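Local structure of transcriptional regulator (AraC-type DNA-binding domain-containing proteins) (Chromobacterium violaceum, 3OIO) at residues Arg60-Ala64 / Ala81-Ser85. The protein probably binds specific DNA sequences and regulates transcription through the AraC-type helix-turn-helix domain that this fragment represents. Residues are numbered along the deposited sequence; the frame is centred on the assembly and turned at random. Where two conformers were deposited one is given.
Sequences RLNRA and ACGFS
The side chain of Arg60 runs past the carbonyl oxygen of Cys82 and sets its NH1 over the ring of Phe84. Arg60 CB lies 3.5 Å from Cys82 O, and CG and CD pass at similar range. A bend at chi3 (42°) curls the chain back, bringing Arg60 NE to 2.8 Å from Cys82 O in a nearly straight hydrogen bond (170° at the hydrogen), with the oxygen in the guanidinium plane. From NH1 a second bond to the same oxygen is weak, long and bent. Arg60 NH1 sits 3.4 Å above the Phe84 ring plane, over its centre; Arg60 CZ is 4.5 Å from the Phe84 centroid and near the ring normal, a cation-pi contact. The side chain of Leu61 crosses that of Phe84 at about a right angle, Leu61 CD2 lying 3.4 Å from Phe84 CZ. The buried Cys82 SG packs 3.8 Å from Ala64 CB and also meets Arg63 CG, whereas Arg63 NE is hydrogen-bonded to Gln66 OE1. Gly83, with positive phi (89°), is the C-prime residue of a Schellman motif closing helix 75-81. Helix 52-70, the long linker between the two helix-turn-helix motifs of an AraC-type domain, thus packs on the turn of the second motif (helices 75-81 and 87-98).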
# COMPACT_ATOMS: atom_id res chain seq x y z
N ARG A 60 0.74 -1.03 0.37
CA ARG A 60 1.86 -1.98 0.35
C ARG A 60 2.99 -1.52 1.29
O ARG A 60 3.58 -2.36 1.98
CB ARG A 60 2.37 -2.16 -1.09
CG ARG A 60 1.34 -2.95 -1.97
CD ARG A 60 1.54 -2.80 -3.52
NE ARG A 60 2.98 -2.87 -3.76
CZ ARG A 60 3.67 -2.10 -4.58
NH1 ARG A 60 5.02 -2.20 -4.57
NH2 ARG A 60 3.02 -1.24 -5.39
N LEU A 61 3.24 -0.21 1.33
CA LEU A 61 4.25 0.34 2.26
C LEU A 61 3.84 0.16 3.73
O LEU A 61 4.70 -0.12 4.59
CB LEU A 61 4.49 1.83 1.98
CG LEU A 61 5.33 2.03 0.70
CD1 LEU A 61 5.29 3.52 0.32
CD2 LEU A 61 6.82 1.50 0.78
N ASN A 62 2.53 0.32 4.03
CA ASN A 62 2.07 0.05 5.37
C ASN A 62 2.15 -1.42 5.75
O ASN A 62 2.45 -1.74 6.91
CB ASN A 62 0.66 0.64 5.60
CG ASN A 62 0.74 2.10 6.00
OD1 ASN A 62 0.95 2.43 7.19
ND2 ASN A 62 0.59 3.00 5.02
N ARG A 63 1.88 -2.33 4.79
CA ARG A 63 2.10 -3.74 5.11
C ARG A 63 3.61 -3.97 5.40
O ARG A 63 3.98 -4.72 6.32
CB ARG A 63 1.60 -4.66 3.97
CG ARG A 63 1.93 -6.16 4.18
CD ARG A 63 1.45 -6.80 5.50
NE ARG A 63 0.05 -6.60 5.87
CZ ARG A 63 -0.96 -7.39 5.50
NH1 ARG A 63 -2.21 -7.14 5.92
NH2 ARG A 63 -0.74 -8.43 4.69
N ALA A 64 4.47 -3.31 4.62
CA ALA A 64 5.92 -3.46 4.84
C ALA A 64 6.28 -2.98 6.25
O ALA A 64 7.11 -3.59 6.97
CB ALA A 64 6.68 -2.67 3.78
N ALA A 81 7.91 -9.33 -0.59
CA ALA A 81 6.59 -9.73 -0.09
C ALA A 81 5.54 -8.64 -0.25
O ALA A 81 4.34 -8.92 -0.18
CB ALA A 81 6.70 -10.11 1.41
N CYS A 82 5.98 -7.39 -0.42
CA CYS A 82 5.04 -6.29 -0.54
C CYS A 82 5.03 -5.75 -1.96
O CYS A 82 4.56 -4.63 -2.21
CB CYS A 82 5.35 -5.19 0.48
SG CYS A 82 5.16 -5.78 2.16
N GLY A 83 5.52 -6.55 -2.91
CA GLY A 83 5.36 -6.26 -4.34
C GLY A 83 6.44 -5.40 -4.98
O GLY A 83 6.27 -4.95 -6.12
N PHE A 84 7.52 -5.12 -4.25
CA PHE A 84 8.61 -4.29 -4.76
C PHE A 84 9.55 -5.15 -5.59
O PHE A 84 9.57 -6.37 -5.43
CB PHE A 84 9.32 -3.57 -3.60
CG PHE A 84 8.45 -2.57 -2.95
CD1 PHE A 84 8.38 -1.27 -3.44
CD2 PHE A 84 7.60 -2.95 -1.91
CE1 PHE A 84 7.51 -0.33 -2.87
CE2 PHE A 84 6.71 -2.02 -1.32
CZ PHE A 84 6.68 -0.70 -1.83
N SER A 85 10.32 -4.57 -6.49
CA SER A 85 11.19 -5.43 -7.27
C SER A 85 12.64 -5.10 -7.14
O SER A 85 13.43 -5.58 -7.94
CB SER A 85 10.83 -5.45 -8.74
OG SER A 85 11.16 -6.71 -9.26